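Local structure of oligogalacturonate lyase (Vibrio parahaemolyticus RIMD 2210633, 3C5M) at residues E122-Y127 / N165-L170. The protein is an oligogalacturonate lyase, a manganese-containing beta-propeller enzyme that probably cleaves short pectin-derived oligogalacturonides by beta-elimination. Sequence-based numbering, arbitrary orientation.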
loop_
_atom_site.group_PDB
_atom_site.type_symbol
_atom_site.label_atom_id
_atom_site.label_comp_id
_atom_site.label_asym_id
_atom_site.label_seq_id
_atom_site.Cartn_x
_atom_site.Cartn_y
_atom_site.Cartn_z
ATOM N N GLU A 122 10.686 -9.453 22.304
ATOM C CA GLU A 122 9.623 -9.647 23.290
ATOM C C GLU A 122 9.099 -8.370 23.953
ATOM O O GLU A 122 7.991 -8.353 24.485
ATOM C CB GLU A 122 10.112 -10.625 24.368
ATOM C CG GLU A 122 9.535 -12.029 24.247
ATOM C CD GLU A 122 8.215 -12.184 25.005
ATOM O OE1 GLU A 122 7.310 -11.332 24.831
ATOM O OE2 GLU A 122 8.089 -13.166 25.775
ATOM N N GLU A 123 9.901 -7.311 23.922
ATOM C CA GLU A 123 9.534 -6.029 24.520
ATOM C C GLU A 123 8.635 -5.177 23.616
ATOM O O GLU A 123 7.890 -4.317 24.095
ATOM C CB GLU A 123 10.802 -5.227 24.851
ATOM C CG GLU A 123 11.607 -5.748 26.040
ATOM C CD GLU A 123 10.959 -5.409 27.373
ATOM O OE1 GLU A 123 11.479 -5.859 28.419
ATOM O OE2 GLU A 123 9.934 -4.687 27.371
ATOM N N TRP A 124 8.710 -5.416 22.310
ATOM C CA TRP A 124 7.929 -4.634 21.370
ATOM C C TRP A 124 6.900 -5.406 20.552
ATOM O O TRP A 124 6.831 -6.636 20.590
ATOM C CB TRP A 124 8.867 -3.866 20.437
ATOM C CG TRP A 124 9.889 -3.049 21.166
ATOM C CD1 TRP A 124 11.008 -3.513 21.796
ATOM C CD2 TRP A 124 9.889 -1.625 21.353
ATOM N NE1 TRP A 124 11.709 -2.467 22.359
ATOM C CE2 TRP A 124 11.045 -1.300 22.102
ATOM C CE3 TRP A 124 9.029 -0.594 20.959
ATOM C CZ2 TRP A 124 11.361 0.007 22.464
ATOM C CZ3 TRP A 124 9.340 0.716 21.321
ATOM C CH2 TRP A 124 10.500 1.003 22.068
ATOM N N LYS A 125 6.087 -4.653 19.820
ATOM C CA LYS A 125 5.036 -5.219 18.986
ATOM C C LYS A 125 5.159 -4.566 17.619
ATOM O O LYS A 125 5.247 -3.349 17.517
ATOM C CB LYS A 125 3.674 -4.903 19.600
ATOM C CG LYS A 125 2.530 -5.775 19.117
ATOM C CD LYS A 125 2.625 -7.185 19.693
ATOM C CE LYS A 125 1.496 -8.087 19.176
ATOM N NZ LYS A 125 0.140 -7.481 19.382
ATOM N N GLY A 126 5.186 -5.377 16.568
ATOM C CA GLY A 126 5.309 -4.834 15.226
ATOM C C GLY A 126 4.038 -4.127 14.798
ATOM O O GLY A 126 2.942 -4.625 15.041
ATOM N N TYR A 127 4.179 -2.974 14.151
ATOM C CA TYR A 127 3.031 -2.189 13.700
ATOM C C TYR A 127 3.283 -1.518 12.343
ATOM O O TYR A 127 4.317 -0.863 12.123
ATOM C CB TYR A 127 2.676 -1.137 14.760
ATOM C CG TYR A 127 1.591 -0.176 14.334
ATOM C CD1 TYR A 127 1.898 1.002 13.648
ATOM C CD2 TYR A 127 0.250 -0.456 14.592
ATOM C CE1 TYR A 127 0.896 1.875 13.228
ATOM C CE2 TYR A 127 -0.760 0.411 14.173
ATOM C CZ TYR A 127 -0.427 1.571 13.491
ATOM O OH TYR A 127 -1.425 2.409 13.048
ATOM N N ASN A 165 -0.841 8.183 24.624
ATOM C CA ASN A 165 0.515 8.528 24.206
ATOM C C ASN A 165 1.463 7.357 24.369
ATOM O O ASN A 165 2.354 7.385 25.212
ATOM C CB ASN A 165 1.035 9.724 25.007
ATOM C CG ASN A 165 0.507 11.047 24.487
ATOM O OD1 ASN A 165 -0.688 11.328 24.562
ATOM N ND2 ASN A 165 1.402 11.864 23.944
ATOM N N PRO A 166 1.289 6.314 23.553
ATOM C CA PRO A 166 2.119 5.111 23.594
ATOM C C PRO A 166 3.502 5.384 23.027
ATOM O O PRO A 166 3.644 6.181 22.099
ATOM C CB PRO A 166 1.334 4.138 22.729
ATOM C CG PRO A 166 0.826 5.049 21.653
ATOM C CD PRO A 166 0.328 6.241 22.439
ATOM N N THR A 167 4.512 4.729 23.590
ATOM C CA THR A 167 5.881 4.892 23.136
ATOM C C THR A 167 6.131 3.984 21.936
ATOM O O THR A 167 6.062 2.753 22.038
ATOM C CB THR A 167 6.879 4.563 24.273
ATOM O OG1 THR A 167 8.181 4.323 23.724
ATOM C CG2 THR A 167 6.431 3.339 25.030
ATOM N N CYS A 168 6.406 4.614 20.798
ATOM C CA CYS A 168 6.661 3.920 19.542
ATOM C C CYS A 168 8.031 4.289 19.009
ATOM O O CYS A 168 8.532 5.379 19.260
ATOM C CB CYS A 168 5.621 4.321 18.498
ATOM S SG CYS A 168 3.938 3.890 18.911
ATOM N N ARG A 169 8.634 3.385 18.254
ATOM C CA ARG A 169 9.937 3.662 17.688
ATOM C C ARG A 169 9.963 3.305 16.209
ATOM O O ARG A 169 9.371 2.317 15.782
ATOM C CB ARG A 169 11.020 2.869 18.420
ATOM C CG ARG A 169 10.876 1.363 18.286
ATOM C CD ARG A 169 12.015 0.653 18.984
ATOM N NE ARG A 169 11.980 -0.792 18.783
ATOM C CZ ARG A 169 12.936 -1.624 19.184
ATOM N NH1 ARG A 169 14.010 -1.160 19.815
ATOM N NH2 ARG A 169 12.826 -2.924 18.946
ATOM N N LEU A 170 10.657 4.133 15.441
ATOM C CA LEU A 170 10.817 3.943 14.012
ATOM C C LEU A 170 12.199 3.289 13.836
ATOM O O LEU A 170 13.221 3.961 13.958
ATOM C CB LEU A 170 10.776 5.305 13.319
ATOM C CG LEU A 170 10.538 5.353 11.812
ATOM C CD1 LEU A 170 10.563 6.797 11.320
ATOM C CD2 LEU A 170 11.596 4.546 11.108
#
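NH2 of Arg169 pairs with OE1 of Glu143 in a salt bridge, while the guanidinium that carries it lies flat over one face of the Trp124 indole. The stack bridges two strands of one blade of the seven-bladed beta-propeller. In this four-stranded antiparallel sheet, Trp124 lies on the edge strand 124-132 and Arg169 on strand 168-174, with strand 138-145 running between them. The side chains therefore reach across the intervening strand, which contributes Glu143; the CA atoms of Trp124 and Cys168 are the nearest across the contact, at 8.8 Å.

Ring and guanidinium planes are 3° from parallel. The CZ of Arg169 stands 3.5 Å from the centroid of the five-membered ring of Trp124, close to its normal, a cation-pi contact over the face. Further back along the arginine, CD sits 3.4 Å from the centroid of the six-membered ring of Trp124 and makes a CH-pi contact with the same face. Arg169 CG is placed between its backbone N and carbonyl carbon (chi1 64°), and from there the chain runs extended to NE, which lays the methylenes along the benzene half and the charged group over the pyrrole half. Glu143 would partly neutralise that charge, and the salt bridge and the stack together would be expected to restrict rotation of the guanidinium.

Thr167 adds a smaller contact at the end of the indole farthest from CB, where its backbone carbonyl O approaches Trp124 CZ3 obliquely at 3.9 Å, without a hydrogen bond. Beyond the two segments, the Arg169 side chain also touches Leu180, Val182 and Gln185 of strand 180-186, which extends the packing toward the opposite edge of the blade. At the guanidinium end of the stack, Arg169 NH2 lies 3.4 Å from Trp124 CD1.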